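Local structure of SsfX3 (Streptomyces sp. SF2575, 3SKV) at residues H187-G192 / R238-L243; D246-R251 / Q275-R280; L283-L288 / L378-V383. The protein probably transfers a salicylyl group onto a tetracycline intermediate in antibiotic biosynthesis, using an SGNH (GDSL)-type domain joined to a jelly-roll domain. The protein carries 1 engineered substitution. One frame throughout, in Å; residues are numbered along the deposited sequence.

How the contacts relate
The three contacts involve neighbouring strands of one parallel sheet, 187-192, 247-252 and 286-290. Contacts 1 and 2 are buried and lie on the same face, where helices 234-242 and 266-278 stand side by side; their centres are about 7 Å apart. Contact 3, about 10 Å from contact 2 between centres, is only partly buried, and its partner is the loop after helix 361-377, not a helix. Across each interface the touching atoms are essentially aliphatic. Charge gathers instead at the margins of contacts 1 and 2, where salt bridges Arg241-Glu279 and Asp242-Arg280 tie the two neighbouring segments together, while contact 3 is joined by methyls and a proline ring, with no charged pair.

Contact 1 of 3, residues H187-G192 / R238-L243; sequences HWIHYG and RLIRDL
Ile189 and Tyr191, alternate residues of strand 187-192, meet Ile240 of helix 234-242 and Leu243 just beyond it, almost entirely through hydrocarbon. The extended arm of Ile189 puts CD1 3.5 Å from Leu243 CB, while its CG2 lies 4.1 Å from Ile240 CG1. Ile240 holds CG1 anti to its carbonyl carbon (chi1 -65°), and its straight chain carries CD1 to Tyr191, 3.9 Å from CB and obliquely beside the start of the ring; the two side chains cross at about a right angle. With an alanine in place of Ile240, a gap would probably open beside Tyr191 CB and Ile189 CG2, leaving that side of the tyrosine less supported. Polar bonds lie beside this patch. Ile240 O accepts the amide of Leu243 and a bond from His281 NE2. Arg241 grips Asp242 side-on, NE to OD1 at 2.9 Å and NH2 to OD2 at 3.0 Å, the second bond nearly straight (173°); OD1 also pairs with Arg280. The helix belongs to a beta-alpha-beta crossover from strand 219-223 to strand 247-252, passing over the intervening strand 187-192, and Ile240 accordingly also touches Leu223 on one flanking strand and Leu250 on the other.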
loop_
_atom_site.group_PDB
_atom_site.type_symbol
_atom_site.label_atom_id
_atom_site.label_comp_id
_atom_site.label_asym_id
_atom_site.label_seq_id
_atom_site.Cartn_x
_atom_site.Cartn_y
_atom_site.Cartn_z
ATOM N N HIS A 187 2.648 13.673 -1.640
ATOM C CA HIS A 187 2.699 12.268 -2.017
ATOM C C HIS A 187 3.600 11.472 -1.130
ATOM O O HIS A 187 4.759 11.851 -0.911
ATOM C CB HIS A 187 3.123 12.086 -3.482
ATOM C CG HIS A 187 2.133 12.619 -4.445
ATOM N ND1 HIS A 187 1.097 11.836 -4.907
ATOM C CD2 HIS A 187 2.039 13.849 -4.996
ATOM C CE1 HIS A 187 0.399 12.611 -5.723
ATOM N NE2 HIS A 187 0.933 13.829 -5.815
ATOM N N TRP A 188 3.084 10.334 -0.652
ATOM C CA TRP A 188 3.868 9.418 0.146
ATOM C C TRP A 188 3.973 8.061 -0.519
ATOM O O TRP A 188 2.973 7.349 -0.629
ATOM C CB TRP A 188 3.365 9.308 1.593
ATOM C CG TRP A 188 4.092 8.267 2.402
ATOM C CD1 TRP A 188 5.399 7.873 2.266
ATOM C CD2 TRP A 188 3.536 7.462 3.450
ATOM N NE1 TRP A 188 5.692 6.886 3.174
ATOM C CE2 TRP A 188 4.569 6.620 3.922
ATOM C CE3 TRP A 188 2.270 7.410 4.079
ATOM C CZ2 TRP A 188 4.376 5.728 4.988
ATOM C CZ3 TRP A 188 2.077 6.521 5.128
ATOM C CH2 TRP A 188 3.116 5.680 5.562
ATOM N N ILE A 189 5.205 7.710 -0.961
ATOM C CA ILE A 189 5.508 6.416 -1.556
ATOM C C ILE A 189 6.104 5.497 -0.501
ATOM O O ILE A 189 7.115 5.853 0.130
ATOM C CB ILE A 189 6.431 6.490 -2.805
ATOM C CG1 ILE A 189 5.903 7.484 -3.862
ATOM C CG2 ILE A 189 6.647 5.060 -3.398
ATOM C CD1 ILE A 189 6.760 7.517 -5.159
ATOM N N HIS A 190 5.481 4.309 -0.306
ATOM C CA HIS A 190 6.027 3.320 0.619
ATOM C C HIS A 190 6.367 2.042 -0.171
ATOM O O HIS A 190 5.522 1.497 -0.886
ATOM C CB HIS A 190 5.140 3.035 1.848
ATOM C CG HIS A 190 5.738 1.993 2.743
ATOM N ND1 HIS A 190 6.794 2.299 3.614
ATOM C CD2 HIS A 190 5.496 0.658 2.797
ATOM C CE1 HIS A 190 7.144 1.147 4.170
ATOM N NE2 HIS A 190 6.380 0.130 3.717
ATOM N N TYR A 191 7.627 1.593 -0.039
ATOM C CA TYR A 191 8.111 0.376 -0.695
ATOM C C TYR A 191 8.680 -0.604 0.328
ATOM O O TYR A 191 9.348 -0.202 1.263
ATOM C CB TYR A 191 9.181 0.734 -1.750
ATOM C CG TYR A 191 9.881 -0.456 -2.358
ATOM C CD1 TYR A 191 9.319 -1.152 -3.423
ATOM C CD2 TYR A 191 11.106 -0.895 -1.867
ATOM C CE1 TYR A 191 9.936 -2.284 -3.955
ATOM C CE2 TYR A 191 11.740 -2.016 -2.404
ATOM C CZ TYR A 191 11.149 -2.707 -3.444
ATOM O OH TYR A 191 11.791 -3.776 -4.011
ATOM N N GLY A 192 8.469 -1.879 0.107
ATOM C CA GLY A 192 9.060 -2.903 0.959
ATOM C C GLY A 192 8.125 -3.744 1.803
ATOM O O GLY A 192 6.926 -3.841 1.528
ATOM N N ARG A 238 13.228 2.623 -10.418
ATOM C CA ARG A 238 12.880 3.409 -11.611
ATOM C C ARG A 238 11.428 3.895 -11.528
ATOM O O ARG A 238 11.142 5.026 -11.896
ATOM C CB ARG A 238 13.089 2.590 -12.874
ATOM C CG ARG A 238 14.572 2.297 -13.184
ATOM C CD ARG A 238 14.719 1.398 -14.403
ATOM N NE ARG A 238 14.578 2.159 -15.639
ATOM C CZ ARG A 238 13.493 2.198 -16.406
ATOM N NH1 ARG A 238 12.419 1.483 -16.089
ATOM N NH2 ARG A 238 13.480 2.936 -17.507
ATOM N N LEU A 239 10.516 3.036 -11.029
ATOM C CA LEU A 239 9.113 3.349 -10.822
ATOM C C LEU A 239 8.980 4.488 -9.791
ATOM O O LEU A 239 8.357 5.506 -10.091
ATOM C CB LEU A 239 8.336 2.091 -10.375
ATOM C CG LEU A 239 6.800 2.203 -10.308
ATOM C CD1 LEU A 239 6.225 2.756 -11.609
ATOM C CD2 LEU A 239 6.184 0.895 -10.043
ATOM N N ILE A 240 9.605 4.339 -8.618
ATOM C CA ILE A 240 9.607 5.356 -7.574
ATOM C C ILE A 240 10.120 6.690 -8.123
ATOM O O ILE A 240 9.492 7.729 -7.888
ATOM C CB ILE A 240 10.406 4.887 -6.339
ATOM C CG1 ILE A 240 9.712 3.675 -5.669
ATOM C CG2 ILE A 240 10.600 6.054 -5.347
ATOM C CD1 ILE A 240 10.532 2.911 -4.650
ATOM N N ARG A 241 11.242 6.651 -8.862
ATOM C CA ARG A 241 11.877 7.805 -9.485
ATOM C C ARG A 241 10.898 8.529 -10.428
ATOM O O ARG A 241 10.887 9.765 -10.470
ATOM C CB ARG A 241 13.101 7.327 -10.293
ATOM C CG ARG A 241 13.849 8.428 -11.016
ATOM C CD ARG A 241 14.716 7.935 -12.147
ATOM N NE ARG A 241 13.933 7.233 -13.152
ATOM C CZ ARG A 241 14.452 6.454 -14.090
ATOM N NH1 ARG A 241 15.763 6.226 -14.128
ATOM N NH2 ARG A 241 13.664 5.855 -14.967
ATOM N N ASP A 242 10.099 7.747 -11.196
ATOM C CA ASP A 242 9.173 8.282 -12.182
ATOM C C ASP A 242 7.785 8.658 -11.631
ATOM O O ASP A 242 6.951 9.182 -12.355
ATOM C CB ASP A 242 9.124 7.351 -13.411
ATOM C CG ASP A 242 10.479 7.176 -14.125
ATOM O OD1 ASP A 242 11.296 8.129 -14.105
ATOM O OD2 ASP A 242 10.722 6.082 -14.689
ATOM N N LEU A 243 7.571 8.465 -10.334
ATOM C CA LEU A 243 6.324 8.764 -9.625
ATOM C C LEU A 243 6.445 10.092 -8.841
ATOM O O LEU A 243 7.541 10.380 -8.369
ATOM C CB LEU A 243 6.074 7.613 -8.637
ATOM C CG LEU A 243 4.925 6.622 -8.869
ATOM C CD1 LEU A 243 4.431 6.605 -10.266
ATOM C CD2 LEU A 243 5.306 5.239 -8.457
#

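Contact 2 of 3, residues D246-R251 / Q275-R280; sequences DLISLR and QIIRER
Between Ile248 and Leu250, the two strand residues that meet Ile277, Ser249 turns its hydroxyl to the other face of the sheet, where two groups of the adjoining strand, Trp188 NE1 and His190 ND1, grip OG. The unit is a beta-alpha-beta element of the SGNH fold, strand 247-252 leading through helix 266-278 to the neighbouring parallel strand 286-290. The side chains that meet across the contact, Ile248, Leu250 and Ile277, are all apolar. Ile277 serves both strand residues with different branches: CG1 is anti to the carbonyl carbon (chi1 -71°), which leaves CG2 to face Ile248 while the extended arm sends CD1 on to Leu250. No hydrogen bond crosses. The buried isoleucine also touches Ile240 of helix 234-242 and Ile286 of the next strand, tying it to both neighbours. The next residue, Arg278, binds the chain that follows: NH1 bonds the carbonyl oxygens of His281 and Thr284, and NE pairs with Asp327. Ile248 and Ile277 slide past each other in opposite directions, Ile248 CD1 3.7 Å from Ile277 CG2, whereas Leu250 and Ile277 reach tip to tip, their CD1 methyls 4.2 Å apart.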
loop_
_atom_site.group_PDB
_atom_site.type_symbol
_atom_site.label_atom_id
_atom_site.label_comp_id
_atom_site.label_asym_id
_atom_site.label_seq_id
_atom_site.Cartn_x
_atom_site.Cartn_y
_atom_site.Cartn_z
ATOM N N ASP A 246 6.748 13.300 -2.187
ATOM C CA ASP A 246 7.160 14.317 -1.228
ATOM C C ASP A 246 7.794 13.650 -0.027
ATOM O O ASP A 246 8.489 14.319 0.718
ATOM C CB ASP A 246 5.979 15.187 -0.826
ATOM C CG ASP A 246 5.460 15.977 -1.993
ATOM O OD1 ASP A 246 6.091 17.007 -2.340
ATOM O OD2 ASP A 246 4.462 15.537 -2.612
ATOM N N LEU A 247 7.590 12.324 0.126
ATOM C CA LEU A 247 8.121 11.461 1.188
ATOM C C LEU A 247 8.225 10.056 0.622
ATOM O O LEU A 247 7.251 9.547 0.064
ATOM C CB LEU A 247 7.159 11.447 2.387
ATOM C CG LEU A 247 7.654 11.072 3.797
ATOM C CD1 LEU A 247 6.714 10.102 4.500
ATOM C CD2 LEU A 247 9.140 10.688 3.876
ATOM N N ILE A 248 9.413 9.442 0.734
ATOM C CA ILE A 248 9.663 8.082 0.287
ATOM C C ILE A 248 10.155 7.245 1.458
ATOM O O ILE A 248 11.096 7.637 2.132
ATOM C CB ILE A 248 10.634 8.026 -0.925
ATOM C CG1 ILE A 248 10.098 8.852 -2.105
ATOM C CG2 ILE A 248 10.939 6.550 -1.343
ATOM C CD1 ILE A 248 11.137 9.324 -3.117
ATOM N N SER A 249 9.543 6.080 1.680
ATOM C CA SER A 249 9.994 5.158 2.726
ATOM C C SER A 249 10.175 3.799 2.131
ATOM O O SER A 249 9.324 3.335 1.369
ATOM C CB SER A 249 9.054 5.139 3.938
ATOM O OG SER A 249 7.680 4.967 3.637
ATOM N N LEU A 250 11.345 3.199 2.411
ATOM C CA LEU A 250 11.766 1.884 1.936
ATOM C C LEU A 250 12.089 0.993 3.116
ATOM O O LEU A 250 12.956 1.352 3.913
ATOM C CB LEU A 250 13.047 2.003 1.053
ATOM C CG LEU A 250 13.137 3.138 -0.004
ATOM C CD1 LEU A 250 14.513 3.204 -0.576
ATOM C CD2 LEU A 250 12.124 2.945 -1.143
ATOM N N ARG A 251 11.452 -0.171 3.221
ATOM C CA ARG A 251 11.800 -1.117 4.284
ATOM C C ARG A 251 12.233 -2.416 3.671
ATOM O O ARG A 251 11.464 -3.077 2.979
ATOM C CB ARG A 251 10.707 -1.323 5.317
ATOM C CG ARG A 251 11.349 -1.513 6.679
ATOM C CD ARG A 251 10.464 -2.082 7.759
ATOM N NE ARG A 251 9.070 -1.762 7.528
ATOM C CZ ARG A 251 8.478 -0.643 7.910
ATOM N NH1 ARG A 251 9.151 0.272 8.599
ATOM N NH2 ARG A 251 7.211 -0.429 7.609
ATOM N N GLN A 275 20.234 6.000 -5.446
ATOM C CA GLN A 275 20.797 6.826 -6.505
ATOM C C GLN A 275 19.883 6.998 -7.695
ATOM O O GLN A 275 19.843 8.096 -8.255
ATOM C CB GLN A 275 22.178 6.326 -6.923
ATOM C CG GLN A 275 23.248 6.465 -5.818
ATOM C CD GLN A 275 23.175 7.752 -5.025
ATOM O OE1 GLN A 275 22.672 7.783 -3.903
ATOM N NE2 GLN A 275 23.645 8.841 -5.598
ATOM N N ILE A 276 19.146 5.923 -8.090
ATOM C CA ILE A 276 18.185 5.946 -9.190
ATOM C C ILE A 276 17.041 6.908 -8.828
ATOM O O ILE A 276 16.646 7.726 -9.653
ATOM C CB ILE A 276 17.652 4.512 -9.539
ATOM C CG1 ILE A 276 18.762 3.644 -10.182
ATOM C CG2 ILE A 276 16.369 4.575 -10.444
ATOM C CD1 ILE A 276 18.469 2.097 -10.083
ATOM N N ILE A 277 16.525 6.813 -7.595
ATOM C CA ILE A 277 15.433 7.663 -7.097
ATOM C C ILE A 277 15.863 9.149 -7.118
ATOM O O ILE A 277 15.094 10.014 -7.556
ATOM C CB ILE A 277 15.060 7.198 -5.662
ATOM C CG1 ILE A 277 14.343 5.809 -5.684
ATOM C CG2 ILE A 277 14.251 8.278 -4.925
ATOM C CD1 ILE A 277 14.185 5.130 -4.262
ATOM N N ARG A 278 17.116 9.413 -6.658
ATOM C CA ARG A 278 17.714 10.726 -6.540
ATOM C C ARG A 278 17.877 11.461 -7.862
ATOM O O ARG A 278 18.027 12.690 -7.848
ATOM C CB ARG A 278 19.042 10.669 -5.769
ATOM C CG ARG A 278 18.865 10.577 -4.256
ATOM C CD ARG A 278 18.732 11.950 -3.628
ATOM N NE ARG A 278 18.554 11.834 -2.182
ATOM C CZ ARG A 278 17.411 12.011 -1.520
ATOM N NH1 ARG A 278 16.294 12.325 -2.173
ATOM N NH2 ARG A 278 17.373 11.867 -0.201
ATOM N N GLU A 279 17.828 10.739 -9.005
ATOM C CA GLU A 279 17.928 11.378 -10.317
ATOM C C GLU A 279 16.758 12.354 -10.516
ATOM O O GLU A 279 16.979 13.430 -11.059
ATOM C CB GLU A 279 17.932 10.343 -11.436
ATOM C CG GLU A 279 19.152 9.459 -11.491
ATOM C CD GLU A 279 19.022 8.200 -12.337
ATOM O OE1 GLU A 279 17.957 7.978 -12.959
ATOM O OE2 GLU A 279 20.001 7.423 -12.370
ATOM N N ARG A 280 15.535 11.983 -10.050
ATOM C CA ARG A 280 14.314 12.789 -10.175
ATOM C C ARG A 280 13.771 13.347 -8.846
ATOM O O ARG A 280 12.967 14.275 -8.871
ATOM C CB ARG A 280 13.226 12.083 -11.019
ATOM C CG ARG A 280 13.754 11.504 -12.344
ATOM C CD ARG A 280 13.019 11.939 -13.582
ATOM N NE ARG A 280 11.861 11.121 -13.920
ATOM C CZ ARG A 280 10.711 11.606 -14.383
ATOM N NH1 ARG A 280 10.537 12.917 -14.518
ATOM N NH2 ARG A 280 9.719 10.786 -14.702
#

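Contact 3 of 3, residues L283-L288 / L378-V383; sequences LTPIVL and LGVLPV
Val287 sets CG1 anti to its backbone N (chi1 179°) and CG2 beside that N, so its two methyls fork toward different partners: CG1 to Leu378 and CG2 to Val380. Val380 answers with CG1 anti to its own carbonyl carbon (chi1 -54°), which brings that methyl down upon Pro285, and accepts the crowded position between N and carbonyl carbon for CG2. The tightest touch is Pro285 CB to Val380 CG1 at 3.6 Å, with Val380 CB 4.0 Å from the same proline carbon. Val287 CG2 lies 4.1 Å from Val380 CG2, and Val287 CG1 lies 3.9 Å from Leu378 CD1. Val380 is thus wedged against two alternate residues of one chain, Pro285 just ahead of strand 286-290 and Val287 within it. Helix 361-377 ends in a Schellman motif at Gly379 (phi 82°), a turn consistent with Leu378 and Val380 both facing the strand. Leu333 of strand 330-333 touches both Val287 and Leu378, and His331 touches Val380, so the loop spans two adjoining strands at this edge of the sheet. Ile286, between the two contact residues, points the other way, to helix 266-278; the loop therefore packs on the opposite face of the parallel SGNH sheet from that helix. The strand is held to its neighbour by backbone bonds, among them one from Val287 N to Ile248 O. Pro285, which has no amide hydrogen, packs its CD 3.3 Å from Asp246 O. Across the contact itself there is neither hydrogen bond nor charge; what joins the C-terminal loop to the sheet here is the fit of methyls and a proline ring, which probably depends on shape and burial and not on bond direction.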
loop_
_atom_site.group_PDB
_atom_site.type_symbol
_atom_site.label_atom_id
_atom_site.label_comp_id
_atom_site.label_asym_id
_atom_site.label_seq_id
_atom_site.Cartn_x
_atom_site.Cartn_y
_atom_site.Cartn_z
ATOM N N LEU A 283 16.071 16.042 -3.436
ATOM C CA LEU A 283 15.949 16.584 -2.077
ATOM C C LEU A 283 14.829 15.947 -1.235
ATOM O O LEU A 283 14.712 16.235 -0.040
ATOM C CB LEU A 283 15.730 18.115 -2.176
ATOM C CG LEU A 283 16.917 19.122 -2.173
ATOM C CD1 LEU A 283 18.283 18.528 -2.596
ATOM C CD2 LEU A 283 16.570 20.324 -3.029
ATOM N N THR A 284 14.010 15.105 -1.857
ATOM C CA THR A 284 12.903 14.420 -1.194
ATOM C C THR A 284 13.407 13.570 -0.025
ATOM O O THR A 284 14.360 12.801 -0.205
ATOM C CB THR A 284 12.154 13.550 -2.228
ATOM O OG1 THR A 284 11.742 14.385 -3.303
ATOM C CG2 THR A 284 10.941 12.800 -1.643
ATOM N N PRO A 285 12.773 13.665 1.170
ATOM C CA PRO A 285 13.203 12.797 2.287
ATOM C C PRO A 285 13.001 11.319 1.955
ATOM O O PRO A 285 11.897 10.904 1.606
ATOM C CB PRO A 285 12.293 13.238 3.461
ATOM C CG PRO A 285 11.656 14.509 3.037
ATOM C CD PRO A 285 11.629 14.524 1.559
ATOM N N ILE A 286 14.090 10.544 2.006
ATOM C CA ILE A 286 14.099 9.099 1.791
ATOM C C ILE A 286 14.403 8.465 3.141
ATOM O O ILE A 286 15.443 8.755 3.766
ATOM C CB ILE A 286 15.093 8.619 0.689
ATOM C CG1 ILE A 286 14.728 9.196 -0.710
ATOM C CG2 ILE A 286 15.139 7.061 0.653
ATOM C CD1 ILE A 286 15.786 8.931 -1.747
ATOM N N VAL A 287 13.472 7.632 3.607
ATOM C CA VAL A 287 13.592 6.932 4.868
ATOM C C VAL A 287 13.957 5.500 4.582
ATOM O O VAL A 287 13.200 4.750 3.963
ATOM C CB VAL A 287 12.326 7.094 5.739
ATOM C CG1 VAL A 287 12.471 6.345 7.034
ATOM C CG2 VAL A 287 12.048 8.564 6.000
ATOM N N LEU A 288 15.159 5.148 5.002
ATOM C CA LEU A 288 15.757 3.824 4.856
ATOM C C LEU A 288 15.453 3.020 6.106
ATOM O O LEU A 288 16.018 3.252 7.186
ATOM C CB LEU A 288 17.253 4.005 4.669
ATOM C CG LEU A 288 17.791 3.652 3.305
ATOM C CD1 LEU A 288 16.896 4.140 2.155
ATOM C CD2 LEU A 288 19.194 4.139 3.161
ATOM N N LEU A 378 12.642 11.849 13.064
ATOM C CA LEU A 378 13.617 12.067 11.977
ATOM C C LEU A 378 13.468 13.460 11.342
ATOM O O LEU A 378 14.340 13.886 10.598
ATOM C CB LEU A 378 13.504 11.002 10.878
ATOM C CG LEU A 378 13.747 9.548 11.254
ATOM C CD1 LEU A 378 13.315 8.641 10.125
ATOM C CD2 LEU A 378 15.186 9.293 11.610
ATOM N N GLY A 379 12.357 14.135 11.619
ATOM C CA GLY A 379 12.082 15.457 11.074
ATOM C C GLY A 379 11.510 15.459 9.667
ATOM O O GLY A 379 11.513 16.504 9.021
ATOM N N VAL A 380 11.007 14.310 9.178
ATOM C CA VAL A 380 10.419 14.187 7.841
ATOM C C VAL A 380 8.904 14.466 7.884
ATOM O O VAL A 380 8.301 14.774 6.853
ATOM C CB VAL A 380 10.762 12.852 7.115
ATOM C CG1 VAL A 380 12.269 12.616 7.057
ATOM C CG2 VAL A 380 10.047 11.658 7.752
ATOM N N LEU A 381 8.312 14.366 9.091
ATOM C CA LEU A 381 6.906 14.592 9.371
ATOM C C LEU A 381 6.780 15.800 10.290
ATOM O O LEU A 381 7.545 15.891 11.257
ATOM C CB LEU A 381 6.306 13.342 10.039
ATOM C CG LEU A 381 5.331 12.498 9.226
ATOM C CD1 LEU A 381 5.728 12.402 7.769
ATOM C CD2 LEU A 381 5.136 11.134 9.851
ATOM N N PRO A 382 5.863 16.761 10.015
ATOM C CA PRO A 382 4.888 16.810 8.901
ATOM C C PRO A 382 5.549 17.151 7.571
ATOM O O PRO A 382 6.682 17.615 7.567
ATOM C CB PRO A 382 3.917 17.907 9.350
ATOM C CG PRO A 382 4.770 18.840 10.155
ATOM C CD PRO A 382 5.730 17.941 10.895
ATOM N N VAL A 383 4.834 16.957 6.450
ATOM C CA VAL A 383 5.380 17.234 5.114
ATOM C C VAL A 383 5.124 18.686 4.674
ATOM O O VAL A 383 6.053 19.357 4.193
ATOM C CB VAL A 383 4.980 16.162 4.069
ATOM C CG1 VAL A 383 5.636 16.435 2.728
ATOM C CG2 VAL A 383 5.355 14.766 4.559
#